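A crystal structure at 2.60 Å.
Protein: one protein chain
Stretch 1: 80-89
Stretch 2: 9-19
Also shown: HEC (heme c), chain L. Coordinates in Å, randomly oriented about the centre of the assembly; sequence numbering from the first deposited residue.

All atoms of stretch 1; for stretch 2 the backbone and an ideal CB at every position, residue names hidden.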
# COMPACT_ATOMS: atom_id res chain seq x y z
N PRO B 80 38.07 6.85 22.50
CA PRO B 80 38.33 6.83 23.94
C PRO B 80 39.59 6.04 24.23
O PRO B 80 39.89 5.04 23.57
CB PRO B 80 37.08 6.14 24.52
CG PRO B 80 36.05 6.23 23.44
CD PRO B 80 36.80 6.19 22.15
N TRP B 81 40.34 6.48 25.24
CA TRP B 81 41.54 5.79 25.66
C TRP B 81 41.36 5.13 27.02
O TRP B 81 42.31 5.03 27.80
CB TRP B 81 42.74 6.74 25.66
CG TRP B 81 43.16 7.09 24.27
CD1 TRP B 81 42.86 8.23 23.59
CD2 TRP B 81 43.92 6.28 23.37
NE1 TRP B 81 43.40 8.19 22.33
CE2 TRP B 81 44.06 7.00 22.17
CE3 TRP B 81 44.52 5.01 23.47
CZ2 TRP B 81 44.76 6.50 21.07
CZ3 TRP B 81 45.21 4.52 22.37
CH2 TRP B 81 45.33 5.26 21.19
N ASP B 82 40.14 4.68 27.32
CA ASP B 82 39.91 3.82 28.47
C ASP B 82 40.76 2.55 28.40
O ASP B 82 40.95 1.89 29.43
CB ASP B 82 38.43 3.45 28.56
CG ASP B 82 37.95 2.69 27.35
OD1 ASP B 82 38.09 1.44 27.33
OD2 ASP B 82 37.42 3.33 26.41
N ILE B 83 41.24 2.19 27.21
CA ILE B 83 42.15 1.06 27.07
C ILE B 83 43.44 1.30 27.84
O ILE B 83 44.10 0.35 28.28
CB ILE B 83 42.42 0.80 25.57
CG1 ILE B 83 43.27 -0.45 25.37
CG2 ILE B 83 43.08 2.02 24.92
CD1 ILE B 83 43.50 -0.80 23.91
N LEU B 84 43.81 2.56 28.04
CA LEU B 84 44.99 2.91 28.82
C LEU B 84 44.62 3.06 30.29
O LEU B 84 43.46 3.31 30.65
CB LEU B 84 45.62 4.21 28.30
CG LEU B 84 46.18 4.16 26.88
CD1 LEU B 84 46.70 5.52 26.46
CD2 LEU B 84 47.27 3.11 26.77
N THR B 85 45.62 2.91 31.15
CA THR B 85 45.39 2.97 32.58
C THR B 85 45.11 4.41 33.02
O THR B 85 45.35 5.37 32.29
CB THR B 85 46.58 2.42 33.36
OG1 THR B 85 47.64 3.38 33.35
CG2 THR B 85 47.07 1.13 32.73
N GLU B 86 44.56 4.52 34.23
CA GLU B 86 44.30 5.82 34.83
C GLU B 86 45.57 6.67 34.87
O GLU B 86 45.55 7.85 34.50
CB GLU B 86 43.74 5.62 36.24
CG GLU B 86 42.58 6.53 36.61
CD GLU B 86 41.66 5.89 37.63
OE1 GLU B 86 40.89 4.99 37.25
OE2 GLU B 86 41.71 6.29 38.82
N GLU B 87 46.67 6.08 35.32
CA GLU B 87 47.93 6.81 35.44
C GLU B 87 48.49 7.19 34.07
O GLU B 87 49.03 8.29 33.90
CB GLU B 87 48.94 5.98 36.22
CG GLU B 87 50.33 6.57 36.29
CD GLU B 87 51.35 5.59 36.84
OE1 GLU B 87 50.95 4.47 37.21
OE2 GLU B 87 52.54 5.95 36.90
N GLN B 88 48.37 6.29 33.09
CA GLN B 88 48.91 6.57 31.76
C GLN B 88 48.24 7.78 31.13
O GLN B 88 48.90 8.67 30.58
CB GLN B 88 48.75 5.34 30.86
CG GLN B 88 49.76 4.24 31.13
CD GLN B 88 49.55 3.02 30.25
OE1 GLN B 88 48.42 2.55 30.09
NE2 GLN B 88 50.63 2.52 29.66
N ARG B 89 46.90 7.84 31.19
CA ARG B 89 46.18 8.99 30.65
C ARG B 89 46.50 10.26 31.41
O ARG B 89 46.47 11.36 30.83
CB ARG B 89 44.68 8.72 30.67
CG ARG B 89 44.20 7.74 29.62
CD ARG B 89 42.71 7.48 29.79
NE ARG B 89 42.45 6.27 30.57
CZ ARG B 89 41.37 6.08 31.32
NH1 ARG B 89 40.45 7.03 31.42
NH2 ARG B 89 41.22 4.94 31.98
N UNK B 9 59.03 10.40 32.20
CA UNK B 9 59.45 9.57 31.08
C UNK B 9 58.32 8.67 30.60
O UNK B 9 58.18 8.44 29.40
CB UNK B 9 60.66 8.72 31.47
N UNK B 10 57.53 8.14 31.54
CA UNK B 10 56.35 7.37 31.15
C UNK B 10 55.39 8.21 30.31
O UNK B 10 54.85 7.73 29.31
CB UNK B 10 55.63 6.84 32.39
N UNK B 11 55.18 9.46 30.71
CA UNK B 11 54.31 10.33 29.94
C UNK B 11 54.82 10.57 28.53
O UNK B 11 54.03 10.62 27.58
CB UNK B 11 54.14 11.67 30.66
N UNK B 12 56.13 10.74 28.38
CA UNK B 12 56.72 10.86 27.05
C UNK B 12 56.44 9.62 26.21
O UNK B 12 56.04 9.72 25.04
CB UNK B 12 58.23 11.09 27.16
N UNK B 13 56.65 8.44 26.79
CA UNK B 13 56.51 7.20 26.03
C UNK B 13 55.06 6.95 25.62
O UNK B 13 54.80 6.52 24.49
CB UNK B 13 57.03 6.02 26.85
N UNK B 14 54.12 7.18 26.53
CA UNK B 14 52.71 6.97 26.21
C UNK B 14 52.28 7.87 25.06
O UNK B 14 51.62 7.43 24.11
CB UNK B 14 51.84 7.23 27.44
N UNK B 15 52.65 9.15 25.13
CA UNK B 15 52.37 10.06 24.02
C UNK B 15 53.03 9.57 22.74
O UNK B 15 52.43 9.60 21.66
CB UNK B 15 52.85 11.47 24.35
N UNK B 16 54.29 9.15 22.84
CA UNK B 16 55.04 8.69 21.67
C UNK B 16 54.34 7.51 21.01
O UNK B 16 54.21 7.46 19.78
CB UNK B 16 56.47 8.30 22.06
N UNK B 17 53.87 6.55 21.81
CA UNK B 17 53.34 5.30 21.27
C UNK B 17 51.88 5.42 20.85
O UNK B 17 51.46 4.72 19.92
CB UNK B 17 53.49 4.18 22.30
N UNK B 18 51.10 6.28 21.50
CA UNK B 18 49.66 6.31 21.29
C UNK B 18 49.11 7.64 20.79
O UNK B 18 47.95 7.68 20.37
CB UNK B 18 48.96 5.95 22.60
N UNK B 19 49.88 8.72 20.82
CA UNK B 19 49.38 10.03 20.42
C UNK B 19 50.15 10.66 19.28
O UNK B 19 49.56 11.35 18.45
CB UNK B 19 49.40 10.98 21.62
FE HEC L . 43.67 13.02 19.87
CHA HEC L . 41.66 15.77 19.57
CHB HEC L . 44.39 13.94 23.12
CHC HEC L . 45.76 10.29 20.20
CHD HEC L . 43.07 12.13 16.60
NA HEC L . 43.13 14.56 21.12
C1A HEC L . 42.28 15.60 20.78
C2A HEC L . 42.15 16.48 21.92
C3A HEC L . 42.92 15.98 22.91
C4A HEC L . 43.54 14.76 22.42
CMA HEC L . 43.16 16.50 24.35
CAA HEC L . 41.25 17.75 21.81
CBA HEC L . 40.84 18.48 23.09
CGA HEC L . 40.04 19.70 22.72
O1A HEC L . 40.15 20.17 21.56
O2A HEC L . 39.28 20.21 23.59
NB HEC L . 44.86 12.27 21.37
C1B HEC L . 44.99 12.79 22.65
C2B HEC L . 45.86 11.90 23.40
C3B HEC L . 46.24 10.90 22.60
C4B HEC L . 45.62 11.11 21.30
CMB HEC L . 46.28 12.11 24.87
CAB HEC L . 47.17 9.71 22.95
CBB HEC L . 46.47 8.75 23.93
NC HEC L . 44.30 11.50 18.63
C1C HEC L . 45.16 10.47 18.97
C2C HEC L . 45.21 9.54 17.86
C3C HEC L . 44.58 10.12 16.83
C4C HEC L . 43.92 11.32 17.32
CMC HEC L . 46.19 8.36 17.77
CAC HEC L . 44.44 9.55 15.40
CBC HEC L . 43.57 8.27 15.42
ND HEC L . 42.54 13.82 18.32
C1D HEC L . 42.44 13.27 17.05
C2D HEC L . 41.56 14.11 16.26
C3D HEC L . 41.12 15.24 17.19
C4D HEC L . 41.78 14.98 18.45
CMD HEC L . 41.15 13.89 14.78
CAD HEC L . 40.18 16.42 16.87
CBD HEC L . 38.73 15.95 16.97
CGD HEC L . 37.81 17.09 16.61
O1D HEC L . 37.92 18.17 17.23
O2D HEC L . 36.96 16.90 15.70

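Positions 9 to 18 form a regular helix, each backbone amide from 13 onward bonding to the carbonyl four residues earlier, so every third or fourth CA-to-CB bond returns to the side facing stretch 1. Those positions are 10, 14 and 18; the others can be read quickly.

Position 9 has helical angles and nothing of stretch 1 near its ideal CB. Any helix-tolerant side chain would suit, a polar one easily, and the deposited residue is E9, which touches nothing in stretch 1.

At position 10 the CB points toward stretch 1 but lies more than 5.5 Å from it, so a long side chain is needed to bridge the gap. What waits there is the aliphatic part of Q88 and the carboxylate of E87; lysine or arginine would answer that charge, and glutamine could also reach. The residue is in fact E10, extended with chi1 and chi2 both t. Its OE2 lies 3.6 Å from Q88 CG, while its OE1 comes within 2.9 Å of E87 OE2. These are two acceptors of like charge, so the closeness is no hydrogen bond as modelled.

Position 11 looks sideways, and its phi/psi of -62/-40 would accept almost any residue. G11 occupies it, with no side chain to offer. Positions 12 and 13 are out of reach of stretch 1; polar residues are natural choices, and K12 and N13 are found.

Position 14 points toward stretch 1, its ideal CB 4.5 Å from Q88 O and 5.5 Å from L84 CD1. With the backbone this near and a leucine methyl beside it, a compact or medium apolar side chain is favoured: alanine, valine, isoleucine or perhaps leucine. V14 packs its methyls against both neighbours: CG1 lies 4.0 Å from L84 CD1 and also 4.1 Å from Q88 O, and CG2 lies 4.1 Å from Q88 CG.

Positions 15, 16 and 17 again lie out of reach; stretch 1 sets no demand, so any helix-compatible side chain, polar or apolar, could serve. They are Y15, K16 and K17; K17 NZ makes a weak hydrogen bond to OH of the residue at 18.

Position 18 faces the richest apolar surface, with its ideal CB 4.0 Å from W81 CH2 and 4.5 Å from L84 CD1. A large hydrophobic or aromatic side chain would suit: leucine, methionine, phenylalanine or tyrosine. Y18, with chi1 m, lays one ring face beneath L84, whose CD2 sits 4.0 Å from the ring centroid in a CH-pi contact. Its ring meets that of W81 obliquely, the planes at 55°, and Y18 CB packs 3.9 Å from W81 CH2. The backbone joins in, Y18 O lying 3.5 Å from W81 CZ2.

Position 19 leaves helical angles and points sideways, with no atom of stretch 1 within 5.5 Å of its ideal CB. The heme provides the clue: its CAB carbon is near enough for a cysteine sulfur to bond. C19 does so, SG to HEC CAB at 1.8 Å, a covalent thioether. W81 shares this neighbourhood, with HEC CBB over one face of its ring.

Stretch 2 9-19: EEGKNVYKKYC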
# COMPACT_ATOMS: atom_id res chain seq x y z
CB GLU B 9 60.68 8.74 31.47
CG GLU B 9 61.99 9.49 31.36
CD GLU B 9 62.37 9.80 29.93
OE1 GLU B 9 62.36 8.87 29.10
OE2 GLU B 9 62.67 10.98 29.63
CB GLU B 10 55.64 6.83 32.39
CG GLU B 10 54.45 5.94 32.08
CD GLU B 10 53.50 5.79 33.25
OE1 GLU B 10 53.69 6.51 34.26
OE2 GLU B 10 52.58 4.96 33.17
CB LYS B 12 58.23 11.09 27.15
CG LYS B 12 58.66 12.47 27.62
CD LYS B 12 60.17 12.63 27.41
CE LYS B 12 60.80 13.57 28.43
NZ LYS B 12 60.89 14.97 27.94
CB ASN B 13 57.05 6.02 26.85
CG ASN B 13 58.56 6.05 26.98
OD1 ASN B 13 59.21 7.04 26.63
ND2 ASN B 13 59.13 4.97 27.50
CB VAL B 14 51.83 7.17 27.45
CG1 VAL B 14 50.36 7.03 27.09
CG2 VAL B 14 52.20 6.18 28.54
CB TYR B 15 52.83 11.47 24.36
CG TYR B 15 52.49 12.48 23.28
CD1 TYR B 15 53.36 12.70 22.22
CD2 TYR B 15 51.31 13.21 23.33
CE1 TYR B 15 53.05 13.61 21.23
CE2 TYR B 15 51.00 14.13 22.35
CZ TYR B 15 51.87 14.32 21.30
OH TYR B 15 51.56 15.23 20.32
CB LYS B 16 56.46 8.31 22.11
CG LYS B 16 57.47 8.16 20.99
CD LYS B 16 58.88 8.11 21.58
CE LYS B 16 59.94 7.97 20.50
NZ LYS B 16 61.31 8.11 21.08
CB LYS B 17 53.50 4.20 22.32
CG LYS B 17 53.51 2.78 21.78
CD LYS B 17 54.23 1.85 22.75
CE LYS B 17 54.17 0.39 22.30
NZ LYS B 17 53.08 -0.35 22.99
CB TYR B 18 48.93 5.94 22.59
CG TYR B 18 49.41 4.65 23.21
CD1 TYR B 18 49.16 3.43 22.60
CD2 TYR B 18 50.12 4.65 24.40
CE1 TYR B 18 49.60 2.24 23.16
CE2 TYR B 18 50.56 3.47 24.97
CZ TYR B 18 50.29 2.27 24.35
OH TYR B 18 50.73 1.09 24.91
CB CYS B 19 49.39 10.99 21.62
SG CYS B 19 48.87 10.25 23.19
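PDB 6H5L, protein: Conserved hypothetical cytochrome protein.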